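Local coordinates for protein SAV1430 (Staphylococcus aureus subsp. aureus Mu50, PDB 2FFM) that is of unknown function but belongs to the Nfu/NifU N-terminal scaffold family, and so may take part in iron-sulphur cluster assembly, at residues Met26-Thr32 and Lys52-Val57. Sequence-based numbering, arbitrary orientation.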
loop_
_atom_site.group_PDB
_atom_site.type_symbol
_atom_site.label_atom_id
_atom_site.label_comp_id
_atom_site.label_asym_id
_atom_site.label_seq_id
_atom_site.Cartn_x
_atom_site.Cartn_y
_atom_site.Cartn_z
HETATM N N MSE A 26 -1.983 7.031 -16.358
HETATM C CA MSE A 26 -2.946 5.934 -16.390
HETATM C C MSE A 26 -2.265 4.584 -16.179
HETATM O O MSE A 26 -2.936 3.563 -16.012
HETATM C CB MSE A 26 -3.682 5.908 -17.728
HETATM C CG MSE A 26 -4.379 7.196 -18.115
HETATM SE SE MSE A 26 -5.535 7.904 -16.760
HETATM C CE MSE A 26 -6.525 6.300 -16.280
ATOM N N THR A 27 -0.936 4.577 -16.193
ATOM C CA THR A 27 -0.203 3.337 -16.009
ATOM C C THR A 27 -0.094 2.976 -14.537
ATOM O O THR A 27 -0.349 3.800 -13.656
ATOM C CB THR A 27 1.227 3.400 -16.624
ATOM O OG1 THR A 27 2.021 4.378 -15.941
ATOM C CG2 THR A 27 1.154 3.729 -18.102
ATOM N N SER A 28 0.285 1.732 -14.277
ATOM C CA SER A 28 0.423 1.255 -12.920
ATOM C C SER A 28 1.894 1.070 -12.600
ATOM O O SER A 28 2.748 1.150 -13.487
ATOM C CB SER A 28 -0.307 -0.073 -12.756
ATOM O OG SER A 28 0.425 -1.123 -13.361
ATOM N N ASP A 29 2.175 0.830 -11.320
ATOM C CA ASP A 29 3.527 0.613 -10.815
ATOM C C ASP A 29 3.466 -0.381 -9.659
ATOM O O ASP A 29 2.587 -0.294 -8.808
ATOM C CB ASP A 29 4.129 1.926 -10.308
ATOM C CG ASP A 29 4.781 2.746 -11.410
ATOM O OD1 ASP A 29 5.946 2.460 -11.773
ATOM O OD2 ASP A 29 4.125 3.682 -11.909
ATOM N N THR A 30 4.401 -1.324 -9.639
ATOM C CA THR A 30 4.471 -2.322 -8.582
ATOM C C THR A 30 5.823 -2.153 -7.905
ATOM O O THR A 30 6.870 -2.389 -8.512
ATOM C CB THR A 30 4.359 -3.756 -9.133
ATOM O OG1 THR A 30 3.165 -3.867 -9.911
ATOM C CG2 THR A 30 4.306 -4.768 -7.994
ATOM N N TYR A 31 5.791 -1.731 -6.646
ATOM C CA TYR A 31 7.007 -1.509 -5.886
ATOM C C TYR A 31 7.233 -2.631 -4.902
ATOM O O TYR A 31 6.379 -2.917 -4.068
ATOM C CB TYR A 31 6.915 -0.192 -5.135
ATOM C CG TYR A 31 6.394 0.946 -5.971
ATOM C CD1 TYR A 31 5.089 1.403 -5.812
ATOM C CD2 TYR A 31 7.227 1.604 -6.881
ATOM C CE1 TYR A 31 4.618 2.503 -6.523
ATOM C CE2 TYR A 31 6.774 2.706 -7.604
ATOM C CZ TYR A 31 5.466 3.153 -7.415
ATOM O OH TYR A 31 5.030 4.270 -8.086
ATOM N N THR A 32 8.398 -3.261 -4.998
ATOM C CA THR A 32 8.740 -4.367 -4.114
ATOM C C THR A 32 9.840 -4.003 -3.123
ATOM O O THR A 32 10.021 -4.684 -2.116
ATOM C CB THR A 32 9.178 -5.612 -4.931
ATOM O OG1 THR A 32 10.295 -5.264 -5.752
ATOM C CG2 THR A 32 8.040 -6.105 -5.809
ATOM N N LYS A 52 4.773 -6.930 1.728
ATOM C CA LYS A 52 5.543 -7.635 0.709
ATOM C C LYS A 52 5.753 -6.762 -0.534
ATOM O O LYS A 52 6.882 -6.554 -0.963
ATOM C CB LYS A 52 4.836 -8.946 0.326
ATOM C CG LYS A 52 5.494 -9.703 -0.840
ATOM C CD LYS A 52 6.745 -10.470 -0.408
ATOM C CE LYS A 52 6.415 -11.928 -0.081
ATOM N NZ LYS A 52 5.296 -12.030 0.909
ATOM N N SER A 53 4.666 -6.263 -1.116
ATOM C CA SER A 53 4.764 -5.413 -2.300
ATOM C C SER A 53 3.603 -4.438 -2.322
ATOM O O SER A 53 2.694 -4.525 -1.497
ATOM C CB SER A 53 4.723 -6.245 -3.585
ATOM O OG SER A 53 3.382 -6.566 -3.924
ATOM N N ILE A 54 3.631 -3.530 -3.295
ATOM C CA ILE A 54 2.587 -2.524 -3.449
ATOM C C ILE A 54 2.221 -2.321 -4.911
ATOM O O ILE A 54 3.089 -2.110 -5.747
ATOM C CB ILE A 54 3.041 -1.150 -2.881
ATOM C CG1 ILE A 54 3.362 -1.279 -1.395
ATOM C CG2 ILE A 54 1.952 -0.100 -3.091
ATOM C CD1 ILE A 54 2.179 -1.728 -0.576
ATOM N N PHE A 55 0.933 -2.405 -5.218
ATOM C CA PHE A 55 0.458 -2.174 -6.576
ATOM C C PHE A 55 -0.213 -0.819 -6.510
ATOM O O PHE A 55 -1.158 -0.638 -5.751
ATOM C CB PHE A 55 -0.571 -3.224 -6.995
ATOM C CG PHE A 55 -1.127 -3.013 -8.383
ATOM C CD1 PHE A 55 -0.301 -3.094 -9.500
ATOM C CD2 PHE A 55 -2.489 -2.781 -8.574
ATOM C CE1 PHE A 55 -0.825 -2.957 -10.788
ATOM C CE2 PHE A 55 -3.021 -2.642 -9.857
ATOM C CZ PHE A 55 -2.189 -2.731 -10.966
ATOM N N HIS A 56 0.277 0.129 -7.304
ATOM C CA HIS A 56 -0.261 1.483 -7.308
ATOM C C HIS A 56 -0.788 1.895 -8.677
ATOM O O HIS A 56 -0.032 1.936 -9.647
ATOM C CB HIS A 56 0.826 2.471 -6.872
ATOM C CG HIS A 56 0.320 3.863 -6.660
ATOM N ND1 HIS A 56 1.160 4.932 -6.439
ATOM C CD2 HIS A 56 -0.939 4.355 -6.609
ATOM C CE1 HIS A 56 0.438 6.023 -6.258
ATOM N NE2 HIS A 56 -0.840 5.701 -6.356
ATOM N N VAL A 57 -2.075 2.226 -8.751
ATOM C CA VAL A 57 -2.675 2.632 -10.021
ATOM C C VAL A 57 -3.954 3.432 -9.829
ATOM O O VAL A 57 -4.772 3.089 -8.992
ATOM C CB VAL A 57 -2.992 1.409 -10.901
ATOM C CG1 VAL A 57 -4.107 0.599 -10.286
ATOM C CG2 VAL A 57 -3.356 1.864 -12.295
#
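Y31 lays its ring beside the neighbouring strand, where CE1 comes within 3.8 Å of CB of H56 and CD1 lies 4.4 Å from CB of I54. Y31 and I54 form an antiparallel hydrogen-bonded pair, N of each donating to O of the other at 2.9 Å; D29 and H56 form the next, with D29 N to H56 O at 3.0 Å and H56 N to D29 O at 2.8 Å. Between them T30 and F55 make a non-hydrogen-bonded pair on the opposite face, and the end of the F55 side chain leans toward the edge strand, its CD1 3.6 Å from T30 OG1 and its CE1 3.4 Å from S28 OG. R23 makes a salt bridge to the D29 carboxylate and a hydrogen bond to the Y31 hydroxyl. On its other side strand 51-57 pairs with strand 60-65, where K52 and S53 both face D64 in a classic beta bulge. Strand 29-31 is an outermost strand of the chain's five-stranded antiparallel sheet, and helix 40-46 covers the Y31, I54 and H56 face through I42, I45, L46 and F41.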